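Local coordinates for E2A dna-binding protein (Human adenovirus 5, PDB 2WB0) that binds single-stranded DNA and, by forming multimers, unwinds the template without ATP during the elongation phase of viral strand-displacement replication, at residues Leu18-His23 with Asp27-Phe32; Lys47-Glu52 with Trp314-Thr319; Met309-Trp314 with Thr319-Met324. All coordinates share one frame; numbering follows the deposited sequence.

In the fold
From the N terminus, helix 7-21 ends and helix 26-31 follows after a short turn. Contact 1 closes that turn locally. Helix 40-53 comes next and carries the first half of contact 2. The second half comes 262 residues later, at the end of helix 300-315, after the chain has passed through both zinc sites. Contact 2 therefore closes a very long loop and ties the all-alpha region to the last helix. Contact 3 closes a short loop as the chain turns back on that helix. Contacts 2 and 3 cross along the chain and share W314 and T319. Contact 1 stands in series before both, yet L18 and Y22 touch N317 of contact 2.

Contact 1 (Leu18-His23 with Asp27-Phe32); sequences LMDKYH and DLKANF
M19 and K29 bring the two backbones closest, with their CA atoms 6.7 Å apart where the chain turns from helix 7-21 into helix 26-31. The first helix ends in a Schellman motif. H23 has positive phi and is its C-prime residue, with V24 N bonded to M19 O and H23 N to D20 O. The chain can then turn sharply, and the two helices pack within the all-alpha region.

Two side chains of each segment carry the contact. K29 runs its aliphatic part beside M19, with K29 CD 3.8 Å from M19 CB. Its chain then bends at chi3 (-66°) and sends the ammonium group toward D20. There K29 NZ forms a salt bridge with D20 OD1 at 2.9 Å. The lysine nitrogen meets this oxygen nearly in line with its C-O bond. D20 OD1 also has a long, weak ion pair with R16. The charged pair lies on the more exposed side of the contact.

The buried side is apolar. M19 bends at its last torsion (chi3 -76°), which turns the methyl group to the ring of F32. M19 touches A41 of helix 40-53, while F32 packs on M12 and A15 of helix 7-21. The sulfur makes a Met-aromatic contact: M19 SD lies 4.6 Å from the F32 ring centroid, 28° off the ring normal, and M19 CE reaches F32 CD2 at 3.6 Å.

Contact 2 (Lys47-Glu52 with Trp314-Thr319); sequences KTWLNE and WSENFT
W49 of helix 40-53 and E316, just after helix 300-315, make this contact through one hydrogen bond. W49 NE1 donates to E316 OE1 at 2.8 Å, with an N-H...O angle of 155°. The backbones stay well apart: the nearest CA atoms, those of W49 and E316, are 10.4 Å from each other. Long side chains span the gap. E316 is extended beyond CG, and its carboxylate comes to the pyrrole edge of the indole.

The tight part is this meeting of flat groups. The oxygen lies almost in the plane of the indole, but the N-H comes to it from above the carboxylate plane. The two planes are 58° apart. The bond satisfies the one polar atom of a buried tryptophan side chain.

The other side is loose. E316 is exposed, and E316 OE2 stays 3.8 Å from W49 NE1. E52 OE1 lies 5.7 Å from E316 OE1, a like charge that may slightly raise the pKa of E316.

This is a tertiary contact between residues far apart in sequence, joining helix 40-53 of the all-alpha region to the C-terminal end of helix 300-315, away from the zinc sites. W49 is held between helices. It packs on M309, S312 and L313 of helix 300-315 and on M71 of helix 64-83. The F318 ring stacks on one face of W314 and reaches A14 and L18 of helix 7-21.

Contact 3 (Met309-Trp314 with Thr319-Met324); sequences MVRSLW and TELPRM
The indole of W314 meets three consecutive residues, E320 through its carbonyl, L321 and P322 through side-chain carbons. W314 NE1 donates to E320 O at 2.8 Å, and this oxygen lies in the indole plane. At the acceptor the fit is less direct: the C=O...N angle is 138°, and the donor is tilted 20° from the carbonyl plane. The first bond of the E320 side chain leads away from the helix, and the residue is exposed.

L321 and P322 approach the ring obliquely, on the side of its plane opposite F318. L321 CD2 comes to W314 CD1 at 3.5 Å. P322 CD sits further along the pyrrole part, 3.3 Å from W314 NE1, and P322 CG is near the benzene part. The first torsion of W314 (chi1 -175°, CG anti to N) swings the indole off the helix to meet the returning chain.

This is a helix followed by a tight reversal. After helix 300-315 the chain turns at 316-319 and runs back in extended form beside the helix it has just left. L321 thus lies by W314 and M324 lies nearer R311, one turn earlier. L321 divides its two methyl groups between them. While CD2 goes to the tryptophan, L321 CD1 rests against the aliphatic part of R311, 4.0 Å from R311 CD, where the two side chains cross at a slant.

R311 is extended from CG to NE along this surface. Its NE bonds to the hydroxyl of Y78 in helix 64-83, and L321 and M324 also pack on that tyrosine. At the far end a water bridges the two segments: it accepts from R311 NH2 at 2.9 Å and donates to M324 O at 3.0 Å.

Contact 1 (Leu18-His23 with Asp27-Phe32)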
loop_
_atom_site.group_PDB
_atom_site.type_symbol
_atom_site.label_atom_id
_atom_site.label_comp_id
_atom_site.label_asym_id
_atom_site.label_seq_id
_atom_site.Cartn_x
_atom_site.Cartn_y
_atom_site.Cartn_z
ATOM N N LEU A 18 20.205 -13.255 12.415
ATOM C CA LEU A 18 19.263 -12.208 12.780
ATOM C C LEU A 18 18.355 -12.564 13.908
ATOM O O LEU A 18 18.199 -11.809 14.862
ATOM C CB LEU A 18 18.485 -11.785 11.496
ATOM C CG LEU A 18 18.826 -10.594 10.632
ATOM C CD1 LEU A 18 20.094 -9.709 10.850
ATOM C CD2 LEU A 18 18.551 -10.839 9.122
ATOM N N MET A 19 17.744 -13.740 13.865
ATOM C CA MET A 19 16.757 -14.105 14.856
ATOM C C MET A 19 17.448 -14.361 16.189
ATOM O O MET A 19 16.842 -14.166 17.264
ATOM C CB MET A 19 16.013 -15.392 14.431
ATOM C CG MET A 19 15.152 -15.236 13.145
ATOM S SD MET A 19 14.055 -16.628 12.824
ATOM C CE MET A 19 15.173 -17.873 12.186
ATOM N N ASP A 20 18.699 -14.841 16.126
ATOM C CA ASP A 20 19.423 -15.079 17.390
ATOM C C ASP A 20 19.741 -13.696 18.009
ATOM O O ASP A 20 19.374 -13.436 19.142
ATOM C CB ASP A 20 20.720 -15.847 17.111
ATOM C CG ASP A 20 20.479 -17.329 16.800
ATOM O OD1 ASP A 20 19.454 -17.909 17.271
ATOM O OD2 ASP A 20 21.340 -17.882 16.084
ATOM N N LYS A 21 20.385 -12.825 17.226
ATOM C CA LYS A 21 20.827 -11.498 17.678
ATOM C C LYS A 21 19.675 -10.679 18.257
ATOM O O LYS A 21 19.826 -9.971 19.264
ATOM C CB LYS A 21 21.485 -10.754 16.527
ATOM C CG LYS A 21 21.864 -9.283 16.857
ATOM C CD LYS A 21 22.724 -8.703 15.756
ATOM C CE LYS A 21 23.089 -7.226 16.019
ATOM N NZ LYS A 21 23.705 -6.778 14.790
ATOM N N TYR A 22 18.501 -10.786 17.646
ATOM C CA TYR A 22 17.340 -10.032 18.108
ATOM C C TYR A 22 16.388 -10.794 19.020
ATOM O O TYR A 22 15.263 -10.342 19.278
ATOM C CB TYR A 22 16.666 -9.299 16.944
ATOM C CG TYR A 22 17.627 -8.303 16.311
ATOM C CD1 TYR A 22 17.818 -7.020 16.875
ATOM C CD2 TYR A 22 18.351 -8.642 15.181
ATOM C CE1 TYR A 22 18.716 -6.125 16.297
ATOM C CE2 TYR A 22 19.222 -7.783 14.594
ATOM C CZ TYR A 22 19.410 -6.525 15.151
ATOM O OH TYR A 22 20.285 -5.704 14.504
ATOM N N HIS A 23 16.862 -11.939 19.543
ATOM C CA HIS A 23 16.154 -12.689 20.590
ATOM C C HIS A 23 14.725 -12.999 20.199
ATOM O O HIS A 23 13.797 -12.779 20.986
ATOM C CB HIS A 23 16.214 -11.918 21.928
ATOM C CG HIS A 23 17.587 -11.413 22.235
ATOM N ND1 HIS A 23 18.622 -12.259 22.601
ATOM C CD2 HIS A 23 18.125 -10.166 22.150
ATOM C CE1 HIS A 23 19.727 -11.549 22.763
ATOM N NE2 HIS A 23 19.457 -10.279 22.486
ATOM N N ASP A 27 10.042 -20.748 19.586
ATOM C CA ASP A 27 9.225 -21.504 18.666
ATOM C C ASP A 27 9.274 -20.934 17.258
ATOM O O ASP A 27 9.439 -21.680 16.275
ATOM C CB ASP A 27 7.808 -21.630 19.197
ATOM C CG ASP A 27 7.741 -22.554 20.443
ATOM O OD1 ASP A 27 8.766 -23.229 20.760
ATOM O OD2 ASP A 27 6.667 -22.586 21.086
ATOM N N LEU A 28 9.166 -19.608 17.162
ATOM C CA LEU A 28 9.250 -18.944 15.852
ATOM C C LEU A 28 10.601 -19.292 15.239
ATOM O O LEU A 28 10.681 -19.585 14.069
ATOM C CB LEU A 28 9.062 -17.429 15.967
ATOM C CG LEU A 28 7.638 -16.858 16.235
ATOM C CD1 LEU A 28 7.804 -15.327 16.224
ATOM C CD2 LEU A 28 6.614 -17.298 15.183
ATOM N N LYS A 29 11.659 -19.319 16.052
ATOM C CA LYS A 29 12.990 -19.648 15.525
ATOM C C LYS A 29 13.054 -21.098 15.049
ATOM O O LYS A 29 13.592 -21.371 13.995
ATOM C CB LYS A 29 14.087 -19.453 16.567
ATOM C CG LYS A 29 14.487 -18.018 16.782
ATOM C CD LYS A 29 15.954 -17.921 17.288
ATOM C CE LYS A 29 16.088 -18.535 18.708
ATOM N NZ LYS A 29 17.404 -18.172 19.282
ATOM N N ALA A 30 12.521 -21.997 15.870
ATOM C CA ALA A 30 12.620 -23.456 15.658
ATOM C C ALA A 30 11.915 -23.799 14.357
ATOM O O ALA A 30 12.396 -24.614 13.550
ATOM C CB ALA A 30 11.907 -24.194 16.814
ATOM N N ASN A 31 10.756 -23.163 14.164
ATOM C CA ASN A 31 9.894 -23.512 13.057
ATOM C C ASN A 31 10.180 -22.781 11.769
ATOM O O ASN A 31 9.661 -23.174 10.738
ATOM C CB ASN A 31 8.446 -23.369 13.471
ATOM C CG ASN A 31 8.082 -24.353 14.546
ATOM O OD1 ASN A 31 7.397 -24.009 15.529
ATOM N ND2 ASN A 31 8.574 -25.588 14.398
ATOM N N PHE A 32 11.018 -21.741 11.801
ATOM C CA PHE A 32 11.302 -21.008 10.565
ATOM C C PHE A 32 12.047 -21.874 9.516
ATOM O O PHE A 32 13.050 -22.538 9.839
ATOM C CB PHE A 32 12.134 -19.768 10.914
ATOM C CG PHE A 32 12.379 -18.875 9.759
ATOM C CD1 PHE A 32 11.376 -17.971 9.348
ATOM C CD2 PHE A 32 13.587 -18.908 9.077
ATOM C CE1 PHE A 32 11.591 -17.139 8.258
ATOM C CE2 PHE A 32 13.826 -18.064 7.998
ATOM C CZ PHE A 32 12.827 -17.173 7.585
#

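Contact 2 (Lys47-Glu52 with Trp314-Thr319)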
loop_
_atom_site.group_PDB
_atom_site.type_symbol
_atom_site.label_atom_id
_atom_site.label_comp_id
_atom_site.label_asym_id
_atom_site.label_seq_id
_atom_site.Cartn_x
_atom_site.Cartn_y
_atom_site.Cartn_z
ATOM N N LYS A 47 10.477 -5.696 14.799
ATOM C CA LYS A 47 9.794 -5.061 15.914
ATOM C C LYS A 47 10.787 -4.930 17.070
ATOM O O LYS A 47 10.870 -3.909 17.755
ATOM C CB LYS A 47 8.595 -5.925 16.341
ATOM C CG LYS A 47 7.772 -5.373 17.524
ATOM C CD LYS A 47 7.113 -3.997 17.189
ATOM C CE LYS A 47 6.186 -3.392 18.341
ATOM N NZ LYS A 47 5.228 -2.310 17.777
ATOM N N THR A 48 11.579 -5.976 17.278
ATOM C CA THR A 48 12.616 -5.910 18.296
ATOM C C THR A 48 13.629 -4.780 18.016
ATOM O O THR A 48 13.957 -3.996 18.943
ATOM C CB THR A 48 13.299 -7.310 18.537
ATOM O OG1 THR A 48 12.272 -8.266 18.771
ATOM C CG2 THR A 48 14.170 -7.304 19.770
ATOM N N TRP A 49 14.064 -4.649 16.752
ATOM C CA TRP A 49 15.013 -3.596 16.378
ATOM C C TRP A 49 14.393 -2.169 16.562
ATOM O O TRP A 49 15.043 -1.216 17.053
ATOM C CB TRP A 49 15.537 -3.863 14.969
ATOM C CG TRP A 49 16.399 -2.765 14.350
ATOM C CD1 TRP A 49 17.748 -2.620 14.489
ATOM C CD2 TRP A 49 15.980 -1.735 13.446
ATOM N NE1 TRP A 49 18.201 -1.551 13.751
ATOM C CE2 TRP A 49 17.142 -0.997 13.080
ATOM C CE3 TRP A 49 14.734 -1.343 12.911
ATOM C CZ2 TRP A 49 17.102 0.128 12.218
ATOM C CZ3 TRP A 49 14.703 -0.230 12.031
ATOM C CH2 TRP A 49 15.885 0.487 11.687
ATOM N N LEU A 50 13.122 -2.050 16.216
ATOM C CA LEU A 50 12.350 -0.816 16.463
ATOM C C LEU A 50 12.272 -0.472 17.968
ATOM O O LEU A 50 12.610 0.639 18.347
ATOM C CB LEU A 50 10.975 -1.013 15.923
ATOM C CG LEU A 50 10.445 -0.384 14.633
ATOM C CD1 LEU A 50 11.393 0.403 13.645
ATOM C CD2 LEU A 50 9.301 -1.210 13.994
ATOM N N ASN A 51 11.806 -1.424 18.784
ATOM C CA ASN A 51 11.697 -1.304 20.229
ATOM C C ASN A 51 13.010 -0.813 20.817
ATOM O O ASN A 51 13.029 -0.169 21.874
ATOM C CB ASN A 51 11.414 -2.658 20.839
ATOM C CG ASN A 51 9.919 -3.038 20.812
ATOM O OD1 ASN A 51 9.531 -4.137 21.274
ATOM N ND2 ASN A 51 9.091 -2.167 20.276
ATOM N N GLU A 52 14.103 -1.118 20.111
ATOM C CA GLU A 52 15.465 -0.977 20.646
ATOM C C GLU A 52 16.104 0.304 20.107
ATOM O O GLU A 52 16.675 1.108 20.870
ATOM C CB GLU A 52 16.248 -2.281 20.333
ATOM C CG GLU A 52 17.750 -2.209 20.206
ATOM C CD GLU A 52 18.351 -3.560 19.738
ATOM O OE1 GLU A 52 19.250 -3.509 18.840
ATOM O OE2 GLU A 52 17.891 -4.642 20.241
ATOM N N TRP A 314 19.357 -3.819 7.923
ATOM C CA TRP A 314 20.165 -4.707 7.117
ATOM C C TRP A 314 21.671 -4.268 7.235
ATOM O O TRP A 314 22.566 -5.103 7.484
ATOM C CB TRP A 314 19.722 -4.684 5.653
ATOM C CG TRP A 314 20.490 -5.687 4.859
ATOM C CD1 TRP A 314 21.648 -5.477 4.124
ATOM C CD2 TRP A 314 20.191 -7.074 4.755
ATOM N NE1 TRP A 314 22.097 -6.688 3.586
ATOM C CE2 TRP A 314 21.218 -7.678 3.959
ATOM C CE3 TRP A 314 19.160 -7.877 5.265
ATOM C CZ2 TRP A 314 21.205 -9.036 3.631
ATOM C CZ3 TRP A 314 19.166 -9.241 4.952
ATOM C CH2 TRP A 314 20.173 -9.801 4.134
ATOM N N SER A 315 21.903 -2.953 7.121
ATOM C CA SER A 315 23.256 -2.353 7.127
ATOM C C SER A 315 23.950 -2.562 8.463
ATOM O O SER A 315 25.191 -2.548 8.528
ATOM C CB SER A 315 23.209 -0.839 6.824
ATOM O OG SER A 315 22.792 -0.103 7.993
ATOM N N GLU A 316 23.174 -2.736 9.536
ATOM C CA GLU A 316 23.743 -3.009 10.831
ATOM C C GLU A 316 24.085 -4.492 10.963
ATOM O O GLU A 316 24.658 -4.894 11.968
ATOM C CB GLU A 316 22.818 -2.578 11.987
ATOM C CG GLU A 316 22.544 -1.051 12.001
ATOM C CD GLU A 316 21.506 -0.601 13.007
ATOM O OE1 GLU A 316 21.033 -1.397 13.845
ATOM O OE2 GLU A 316 21.174 0.607 12.964
ATOM N N ASN A 317 23.776 -5.287 9.941
ATOM C CA ASN A 317 24.012 -6.742 10.054
ATOM C C ASN A 317 24.797 -7.373 8.947
ATOM O O ASN A 317 25.336 -8.460 9.133
ATOM C CB ASN A 317 22.693 -7.465 10.226
ATOM C CG ASN A 317 22.069 -7.164 11.522
ATOM O OD1 ASN A 317 21.231 -6.269 11.650
ATOM N ND2 ASN A 317 22.459 -7.882 12.508
ATOM N N PHE A 318 24.847 -6.694 7.809
ATOM C CA PHE A 318 25.497 -7.158 6.606
ATOM C C PHE A 318 26.256 -6.000 6.069
ATOM O O PHE A 318 25.907 -4.841 6.345
ATOM C CB PHE A 318 24.487 -7.706 5.570
ATOM C CG PHE A 318 23.702 -8.859 6.088
ATOM C CD1 PHE A 318 22.525 -8.645 6.819
ATOM C CD2 PHE A 318 24.166 -10.169 5.936
ATOM C CE1 PHE A 318 21.797 -9.708 7.394
ATOM C CE2 PHE A 318 23.447 -11.228 6.500
ATOM C CZ PHE A 318 22.240 -10.997 7.216
ATOM N N THR A 319 27.310 -6.263 5.297
ATOM C CA THR A 319 28.092 -5.115 4.833
ATOM C C THR A 319 27.718 -4.594 3.429
ATOM O O THR A 319 28.063 -3.463 3.109
ATOM C CB THR A 319 29.635 -5.330 5.031
ATOM O OG1 THR A 319 30.110 -6.177 3.995
ATOM C CG2 THR A 319 29.932 -5.992 6.440
#

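Contact 3 (Met309-Trp314 with Thr319-Met324)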
loop_
_atom_site.group_PDB
_atom_site.type_symbol
_atom_site.label_atom_id
_atom_site.label_comp_id
_atom_site.label_asym_id
_atom_site.label_seq_id
_atom_site.Cartn_x
_atom_site.Cartn_y
_atom_site.Cartn_z
ATOM N N MET A 309 13.801 1.793 6.642
ATOM C CA MET A 309 14.295 1.388 7.925
ATOM C C MET A 309 14.805 -0.080 7.826
ATOM O O MET A 309 15.745 -0.455 8.540
ATOM C CB MET A 309 13.216 1.554 9.009
ATOM C CG MET A 309 12.910 3.077 9.205
ATOM S SD MET A 309 11.740 3.358 10.518
ATOM C CE MET A 309 12.753 3.152 11.977
ATOM N N VAL A 310 14.189 -0.896 6.976
ATOM C CA VAL A 310 14.779 -2.259 6.780
ATOM C C VAL A 310 16.215 -2.138 6.201
ATOM O O VAL A 310 17.147 -2.899 6.605
ATOM C CB VAL A 310 13.828 -3.198 5.963
ATOM C CG1 VAL A 310 14.577 -4.422 5.361
ATOM C CG2 VAL A 310 12.717 -3.723 6.876
ATOM N N ARG A 311 16.402 -1.222 5.275
ATOM C CA ARG A 311 17.714 -1.041 4.675
ATOM C C ARG A 311 18.711 -0.682 5.819
ATOM O O ARG A 311 19.797 -1.252 5.887
ATOM C CB ARG A 311 17.666 -0.024 3.521
ATOM C CG ARG A 311 16.907 -0.454 2.300
ATOM C CD ARG A 311 16.907 0.591 1.187
ATOM N NE ARG A 311 16.330 0.130 -0.070
ATOM C CZ ARG A 311 15.744 0.900 -0.971
ATOM N NH1 ARG A 311 15.592 2.229 -0.768
ATOM N NH2 ARG A 311 15.223 0.327 -2.052
ATOM N N SER A 312 18.310 0.173 6.770
ATOM C CA SER A 312 19.143 0.478 7.929
ATOM C C SER A 312 19.469 -0.731 8.793
ATOM O O SER A 312 20.622 -0.948 9.144
ATOM C CB SER A 312 18.553 1.600 8.804
ATOM O OG SER A 312 18.644 2.804 8.076
ATOM N N LEU A 313 18.453 -1.503 9.138
ATOM C CA LEU A 313 18.595 -2.730 9.932
ATOM C C LEU A 313 19.535 -3.682 9.248
ATOM O O LEU A 313 20.398 -4.311 9.932
ATOM C CB LEU A 313 17.210 -3.411 10.127
ATOM C CG LEU A 313 17.030 -4.827 10.692
ATOM C CD1 LEU A 313 17.928 -5.130 11.884
ATOM C CD2 LEU A 313 15.475 -5.008 11.119
ATOM N N TRP A 314 19.357 -3.819 7.923
ATOM C CA TRP A 314 20.165 -4.707 7.117
ATOM C C TRP A 314 21.671 -4.268 7.235
ATOM O O TRP A 314 22.566 -5.103 7.484
ATOM C CB TRP A 314 19.722 -4.684 5.653
ATOM C CG TRP A 314 20.490 -5.687 4.859
ATOM C CD1 TRP A 314 21.648 -5.477 4.124
ATOM C CD2 TRP A 314 20.191 -7.074 4.755
ATOM N NE1 TRP A 314 22.097 -6.688 3.586
ATOM C CE2 TRP A 314 21.218 -7.678 3.959
ATOM C CE3 TRP A 314 19.160 -7.877 5.265
ATOM C CZ2 TRP A 314 21.205 -9.036 3.631
ATOM C CZ3 TRP A 314 19.166 -9.241 4.952
ATOM C CH2 TRP A 314 20.173 -9.801 4.134
ATOM N N THR A 319 27.310 -6.263 5.297
ATOM C CA THR A 319 28.092 -5.115 4.833
ATOM C C THR A 319 27.718 -4.594 3.429
ATOM O O THR A 319 28.063 -3.463 3.109
ATOM C CB THR A 319 29.635 -5.330 5.031
ATOM O OG1 THR A 319 30.110 -6.177 3.995
ATOM C CG2 THR A 319 29.932 -5.992 6.440
ATOM N N GLU A 320 27.016 -5.385 2.604
ATOM C CA GLU A 320 26.363 -4.863 1.383
ATOM C C GLU A 320 24.858 -5.127 1.453
ATOM O O GLU A 320 24.418 -6.070 2.130
ATOM C CB GLU A 320 26.839 -5.523 0.095
ATOM C CG GLU A 320 27.886 -4.756 -0.613
ATOM C CD GLU A 320 29.199 -5.413 -0.374
ATOM O OE1 GLU A 320 30.068 -4.807 0.294
ATOM O OE2 GLU A 320 29.338 -6.576 -0.818
ATOM N N LEU A 321 24.102 -4.281 0.756
ATOM C CA LEU A 321 22.642 -4.424 0.656
ATOM C C LEU A 321 22.452 -5.126 -0.691
ATOM O O LEU A 321 22.905 -4.630 -1.673
ATOM C CB LEU A 321 22.002 -3.028 0.540
ATOM C CG LEU A 321 20.610 -2.578 0.995
ATOM C CD1 LEU A 321 19.839 -1.768 -0.068
ATOM C CD2 LEU A 321 19.770 -3.587 1.781
ATOM N N PRO A 322 21.806 -6.294 -0.738
ATOM C CA PRO A 322 21.569 -6.918 -2.054
ATOM C C PRO A 322 20.673 -6.028 -2.942
ATOM O O PRO A 322 19.915 -5.150 -2.410
ATOM C CB PRO A 322 20.774 -8.199 -1.706
ATOM C CG PRO A 322 20.925 -8.389 -0.298
ATOM C CD PRO A 322 21.310 -7.124 0.369
ATOM N N ARG A 323 20.777 -6.230 -4.246
ATOM C CA ARG A 323 19.779 -5.744 -5.179
ATOM C C ARG A 323 18.395 -6.286 -4.762
ATOM O O ARG A 323 18.245 -7.482 -4.412
ATOM C CB ARG A 323 20.125 -6.248 -6.549
ATOM C CG ARG A 323 19.314 -5.690 -7.692
ATOM C CD ARG A 323 20.016 -6.004 -8.973
ATOM N NE ARG A 323 19.019 -6.197 -10.009
ATOM C CZ ARG A 323 18.406 -5.195 -10.639
ATOM N NH1 ARG A 323 18.715 -3.905 -10.366
ATOM N NH2 ARG A 323 17.497 -5.473 -11.557
ATOM N N MET A 324 17.371 -5.425 -4.781
ATOM C CA MET A 324 16.010 -5.911 -4.392
ATOM C C MET A 324 15.099 -5.065 -5.213
ATOM O O MET A 324 15.112 -3.836 -5.087
ATOM C CB MET A 324 15.773 -5.721 -2.869
ATOM C CG MET A 324 14.529 -6.486 -2.254
ATOM S SD MET A 324 12.990 -5.724 -2.789
ATOM C CE MET A 324 12.960 -4.324 -1.698
HETATM O O HOH W 1 16.333 -2.258 -2.867
#